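Putative lipoate-protein ligase A subunit 2 (Thermoplasma acidophilum DSM 1728, PDB 3R07) is a putative subunit of a lipoate-protein ligase, a small alpha-beta protein of the family of ligase C-terminal domains, related in fold to the SufE and NifU proteins. Local coordinates at residues K13-L25 against I30-F42. Numbering follows the deposited sequence. Where two conformers were deposited one is given.
Sequences KAKKGLIRVTLDL and IKDIHISGDFFMF
An antiparallel beta hairpin forms this contact: strand 18-25 runs beside strand 30-36 at 173°, and paired backbone bonds join Leu-18 to Asp-38, Arg-20 to Ser-36 and Thr-22 to His-34. At the far end a classic beta bulge sets both Lys-31 and Asp-32 opposite Asp-24. There Asp-24 O takes a bond of 2.8 Å from Lys-31 N and a weak one from Asp-32 N. With CG anti to the backbone N (chi1 -162°), the Asp-24 side chain runs alongside that of Lys-31, while its CB lies 3.7 Å from Asp-32 CB. The Lys-31 ammonium and Asp-24 carboxylate do not touch; Asp-32 sends its carboxylate to a salt bridge with Arg-55.

Val-21, Leu-23, Leu-25, Ile-30, Ile-33 and Ile-35 make the buried face, which suits their aliphatic side chains. The Ile-19 and Ile-35 side chains run alongside each other in the same direction, CG2 to CG2 at 3.8 Å. Toward the bulge, the Leu-23 side chain passes slantwise over Ile-30, CD2 4.1 Å from CG1, and Leu-25 CD2 reaches the same atom; Ile-33 CD1 touches both Leu-23 CG and Val-21 CG1. Gly-37 marks the corner where the chain leaves the strand: its phi of 121° is one glycine adopts easily, and Leu-18 O crowds the place of a CB. Beyond it, the Phe-39 ring turns an edge to Leu-18 O, 4.0 Å from CD2.

Arg-20 and Ser-36 share the polar face, CB against OG, and each has an acidic partner on the chain of another protein, so this face helps build the interface. Strand 18-26 is the middle strand of the sheet, bonded on its other side to strand 5-13. Helix 83-88 covers Ile-19, Val-21 and Ile-33, and helix 46-54 packs on Ile-33 and Ile-35, closing the core over the aliphatic face.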
loop_
_atom_site.group_PDB
_atom_site.type_symbol
_atom_site.label_atom_id
_atom_site.label_comp_id
_atom_site.label_asym_id
_atom_site.label_seq_id
_atom_site.Cartn_x
_atom_site.Cartn_y
_atom_site.Cartn_z
ATOM N N LYS B 13 -14.566 6.310 7.992
ATOM C CA LYS B 13 -13.235 6.871 8.256
ATOM C C LYS B 13 -12.778 6.460 9.641
ATOM O O LYS B 13 -13.467 6.708 10.626
ATOM C CB LYS B 13 -13.213 8.398 8.139
ATOM C CG LYS B 13 -12.858 8.984 6.741
ATOM C CD LYS B 13 -11.417 8.649 6.275
ATOM C CE LYS B 13 -10.329 9.365 7.099
ATOM N NZ LYS B 13 -9.114 8.511 7.319
ATOM N N ALA B 14 -11.641 5.781 9.705
ATOM C CA ALA B 14 -10.964 5.523 10.967
ATOM C C ALA B 14 -9.843 6.569 11.095
ATOM O O ALA B 14 -9.762 7.486 10.256
ATOM C CB ALA B 14 -10.415 4.102 10.997
ATOM N N LYS B 15 -8.983 6.446 12.113
ATOM C CA LYS B 15 -7.898 7.419 12.273
ATOM C C LYS B 15 -6.884 7.291 11.135
ATOM O O LYS B 15 -6.507 8.292 10.524
ATOM C CB LYS B 15 -7.233 7.362 13.659
ATOM C CG LYS B 15 -6.870 8.763 14.214
ATOM C CD LYS B 15 -5.824 8.707 15.349
ATOM C CE LYS B 15 -5.429 10.117 15.849
ATOM N NZ LYS B 15 -4.008 10.179 16.342
ATOM N N LYS B 16 -6.449 6.075 10.827
ATOM C CA LYS B 16 -5.851 5.877 9.507
ATOM C C LYS B 16 -6.591 4.816 8.663
ATOM O O LYS B 16 -6.575 3.621 8.976
ATOM C CB LYS B 16 -4.331 5.647 9.576
ATOM C CG LYS B 16 -3.596 5.933 8.230
ATOM C CD LYS B 16 -3.932 7.341 7.635
ATOM C CE LYS B 16 -3.548 7.463 6.145
ATOM N NZ LYS B 16 -2.058 7.541 5.925
ATOM N N GLY B 17 -7.265 5.266 7.608
ATOM C CA GLY B 17 -7.961 4.335 6.733
ATOM C C GLY B 17 -9.463 4.482 6.581
ATOM O O GLY B 17 -10.092 5.375 7.153
ATOM N N LEU B 18 -10.028 3.588 5.781
ATOM C CA LEU B 18 -11.416 3.656 5.396
ATOM C C LEU B 18 -11.898 2.220 5.298
ATOM O O LEU B 18 -11.406 1.462 4.484
ATOM C CB LEU B 18 -11.553 4.403 4.061
ATOM C CG LEU B 18 -12.945 4.800 3.539
ATOM C CD1 LEU B 18 -13.501 6.093 4.166
ATOM C CD2 LEU B 18 -12.949 4.945 2.022
ATOM N N ILE B 19 -12.826 1.831 6.159
ATOM C CA ILE B 19 -13.444 0.511 6.068
ATOM C C ILE B 19 -14.750 0.578 5.271
ATOM O O ILE B 19 -15.627 1.378 5.580
ATOM C CB ILE B 19 -13.701 -0.089 7.459
ATOM C CG1 ILE B 19 -12.511 0.210 8.389
ATOM C CG2 ILE B 19 -14.004 -1.590 7.331
ATOM C CD1 ILE B 19 -12.536 -0.502 9.719
ATOM N N ARG B 20 -14.852 -0.215 4.204
ATOM C CA ARG B 20 -16.115 -0.342 3.456
ATOM C C ARG B 20 -16.684 -1.686 3.788
ATOM O O ARG B 20 -15.957 -2.682 3.799
ATOM C CB ARG B 20 -15.924 -0.271 1.957
ATOM C CG ARG B 20 -15.049 0.832 1.452
ATOM C CD ARG B 20 -15.182 0.926 -0.033
ATOM N NE ARG B 20 -14.288 1.922 -0.599
ATOM C CZ ARG B 20 -14.538 3.228 -0.671
ATOM N NH1 ARG B 20 -15.667 3.724 -0.188
ATOM N NH2 ARG B 20 -13.651 4.050 -1.222
ATOM N N VAL B 21 -17.983 -1.719 4.067
ATOM C CA VAL B 21 -18.671 -2.976 4.361
ATOM C C VAL B 21 -19.878 -3.138 3.455
ATOM O O VAL B 21 -20.555 -2.156 3.177
ATOM C CB VAL B 21 -19.144 -3.047 5.835
ATOM C CG1 VAL B 21 -19.779 -4.362 6.067
ATOM C CG2 VAL B 21 -17.998 -2.909 6.794
ATOM N N THR B 22 -20.138 -4.357 2.989
ATOM C CA THR B 22 -21.439 -4.691 2.384
ATOM C C THR B 22 -22.087 -5.884 3.107
ATOM O O THR B 22 -21.520 -6.985 3.129
ATOM C CB THR B 22 -21.356 -4.967 0.854
ATOM O OG1 THR B 22 -21.223 -3.730 0.152
ATOM C CG2 THR B 22 -22.645 -5.678 0.336
ATOM N N LEU B 23 -23.260 -5.659 3.708
ATOM C CA LEU B 23 -23.971 -6.731 4.407
ATOM C C LEU B 23 -25.251 -7.125 3.717
ATOM O O LEU B 23 -26.002 -6.283 3.235
ATOM C CB LEU B 23 -24.311 -6.344 5.837
ATOM C CG LEU B 23 -23.190 -6.401 6.854
ATOM C CD1 LEU B 23 -22.792 -4.984 7.121
ATOM C CD2 LEU B 23 -23.672 -7.054 8.130
ATOM N N ASP B 24 -25.485 -8.423 3.696
ATOM C CA ASP B 24 -26.678 -9.041 3.142
ATOM C C ASP B 24 -27.444 -9.631 4.332
ATOM O O ASP B 24 -26.971 -10.579 4.963
ATOM C CB ASP B 24 -26.213 -10.144 2.209
ATOM C CG ASP B 24 -27.266 -10.596 1.250
ATOM O OD1 ASP B 24 -28.482 -10.427 1.521
ATOM O OD2 ASP B 24 -26.858 -11.157 0.211
ATOM N N LEU B 25 -28.596 -9.052 4.671
ATOM C CA LEU B 25 -29.326 -9.456 5.891
ATOM C C LEU B 25 -30.640 -10.200 5.627
ATOM O O LEU B 25 -31.529 -9.701 4.940
ATOM C CB LEU B 25 -29.619 -8.255 6.791
ATOM C CG LEU B 25 -28.546 -7.266 7.217
ATOM C CD1 LEU B 25 -29.160 -6.222 8.139
ATOM C CD2 LEU B 25 -27.383 -7.979 7.900
ATOM N N ILE B 30 -26.947 -12.720 9.315
ATOM C CA ILE B 30 -26.013 -12.275 8.286
ATOM C C ILE B 30 -25.858 -13.359 7.232
ATOM O O ILE B 30 -25.324 -14.435 7.506
ATOM C CB ILE B 30 -24.642 -11.889 8.896
ATOM C CG1 ILE B 30 -24.774 -10.622 9.763
ATOM C CG2 ILE B 30 -23.591 -11.708 7.787
ATOM C CD1 ILE B 30 -23.576 -10.329 10.635
ATOM N N LYS B 31 -26.341 -13.079 6.027
ATOM C CA LYS B 31 -26.339 -14.062 4.959
ATOM C C LYS B 31 -25.014 -13.983 4.228
ATOM O O LYS B 31 -24.428 -15.002 3.862
ATOM C CB LYS B 31 -27.504 -13.797 4.005
ATOM C CG LYS B 31 -27.673 -14.815 2.900
ATOM C CD LYS B 31 -28.928 -14.546 2.071
ATOM C CE LYS B 31 -29.028 -15.575 0.925
ATOM N NZ LYS B 31 -30.378 -15.594 0.249
ATOM N N ASP B 32 -24.564 -12.752 3.995
ATOM C CA ASP B 32 -23.261 -12.505 3.424
ATOM C C ASP B 32 -22.636 -11.215 3.937
ATOM O O ASP B 32 -23.332 -10.315 4.438
ATOM C CB ASP B 32 -23.316 -12.487 1.910
ATOM C CG ASP B 32 -22.080 -13.113 1.291
ATOM O OD1 ASP B 32 -21.110 -13.415 2.043
ATOM O OD2 ASP B 32 -22.084 -13.323 0.051
ATOM N N ILE B 33 -21.309 -11.148 3.825
ATOM C CA ILE B 33 -20.565 -9.957 4.197
ATOM C C ILE B 33 -19.285 -9.845 3.368
ATOM O O ILE B 33 -18.645 -10.843 3.010
ATOM C CB ILE B 33 -20.340 -9.847 5.763
ATOM C CG1 ILE B 33 -19.542 -8.588 6.136
ATOM C CG2 ILE B 33 -19.746 -11.137 6.351
ATOM C CD1 ILE B 33 -19.482 -8.291 7.602
ATOM N N HIS B 34 -18.946 -8.613 3.026
ATOM C CA HIS B 34 -17.738 -8.343 2.298
ATOM C C HIS B 34 -17.138 -7.114 2.934
ATOM O O HIS B 34 -17.798 -6.092 3.043
ATOM C CB HIS B 34 -18.030 -8.191 0.799
ATOM C CG HIS B 34 -16.967 -7.452 0.043
ATOM N ND1 HIS B 34 -15.691 -7.955 -0.151
ATOM C CD2 HIS B 34 -16.993 -6.241 -0.573
ATOM C CE1 HIS B 34 -14.979 -7.079 -0.842
ATOM N NE2 HIS B 34 -15.747 -6.033 -1.114
ATOM N N ILE B 35 -15.911 -7.244 3.427
ATOM C CA ILE B 35 -15.190 -6.122 4.013
ATOM C C ILE B 35 -14.017 -5.725 3.105
ATOM O O ILE B 35 -13.258 -6.573 2.633
ATOM C CB ILE B 35 -14.669 -6.440 5.416
ATOM C CG1 ILE B 35 -15.786 -7.025 6.283
ATOM C CG2 ILE B 35 -14.105 -5.197 6.055
ATOM C CD1 ILE B 35 -15.330 -7.624 7.598
ATOM N N SER B 36 -13.876 -4.428 2.848
ATOM C CA SER B 36 -12.828 -3.979 1.964
ATOM C C SER B 36 -12.328 -2.622 2.402
ATOM O O SER B 36 -12.769 -2.094 3.408
ATOM C CB SER B 36 -13.308 -3.963 0.513
ATOM O OG SER B 36 -14.339 -3.023 0.311
ATOM N N GLY B 37 -11.367 -2.086 1.656
ATOM C CA GLY B 37 -10.914 -0.721 1.849
ATOM C C GLY B 37 -9.459 -0.562 2.178
ATOM O O GLY B 37 -8.640 -1.444 1.932
ATOM N N ASP B 38 -9.158 0.587 2.761
ATOM C CA ASP B 38 -7.807 1.103 2.898
ATOM C C ASP B 38 -7.375 0.884 4.356
ATOM O O ASP B 38 -7.744 1.629 5.275
ATOM C CB ASP B 38 -7.849 2.571 2.467
ATOM C CG ASP B 38 -6.657 3.381 2.913
ATOM O OD1 ASP B 38 -5.688 2.841 3.518
ATOM O OD2 ASP B 38 -6.699 4.610 2.661
ATOM N N PHE B 39 -6.622 -0.182 4.568
ATOM C CA PHE B 39 -6.095 -0.476 5.878
ATOM C C PHE B 39 -5.036 -1.567 5.808
ATOM O O PHE B 39 -4.771 -2.165 4.746
ATOM C CB PHE B 39 -7.219 -0.865 6.861
ATOM C CG PHE B 39 -8.109 -1.993 6.377
ATOM C CD1 PHE B 39 -7.822 -3.310 6.697
ATOM C CD2 PHE B 39 -9.252 -1.727 5.625
ATOM C CE1 PHE B 39 -8.642 -4.339 6.252
ATOM C CE2 PHE B 39 -10.069 -2.753 5.194
ATOM C CZ PHE B 39 -9.759 -4.062 5.505
ATOM N N PHE B 40 -4.429 -1.814 6.960
ATOM C CA PHE B 40 -3.458 -2.870 7.122
ATOM C C PHE B 40 -3.969 -3.842 8.154
ATOM O O PHE B 40 -4.637 -3.460 9.104
ATOM C CB PHE B 40 -2.146 -2.273 7.574
ATOM C CG PHE B 40 -1.571 -1.306 6.602
ATOM C CD1 PHE B 40 -0.786 -1.751 5.536
ATOM C CD2 PHE B 40 -1.816 0.049 6.737
ATOM C CE1 PHE B 40 -0.241 -0.857 4.647
ATOM C CE2 PHE B 40 -1.275 0.956 5.823
ATOM C CZ PHE B 40 -0.476 0.501 4.789
ATOM N N MET B 41 -3.634 -5.107 7.950
ATOM C CA MET B 41 -4.112 -6.168 8.782
ATOM C C MET B 41 -3.165 -7.320 8.596
ATOM O O MET B 41 -2.987 -7.822 7.472
ATOM C CB MET B 41 -5.518 -6.579 8.357
ATOM C CG MET B 41 -6.117 -7.692 9.198
ATOM S SD MET B 41 -7.824 -8.044 8.720
ATOM C CE MET B 41 -8.761 -6.670 9.403
ATOM N N PHE B 42 -2.549 -7.733 9.708
ATOM C CA PHE B 42 -1.687 -8.915 9.730
ATOM C C PHE B 42 -2.185 -9.879 10.800
ATOM O O PHE B 42 -2.504 -9.456 11.915
ATOM C CB PHE B 42 -0.235 -8.523 9.984
ATOM C CG PHE B 42 0.213 -7.328 9.192
ATOM C CD1 PHE B 42 0.846 -7.492 7.955
ATOM C CD2 PHE B 42 -0.006 -6.037 9.670
ATOM C CE1 PHE B 42 1.248 -6.386 7.211
ATOM C CE2 PHE B 42 0.408 -4.920 8.919
ATOM C CZ PHE B 42 1.026 -5.098 7.696
#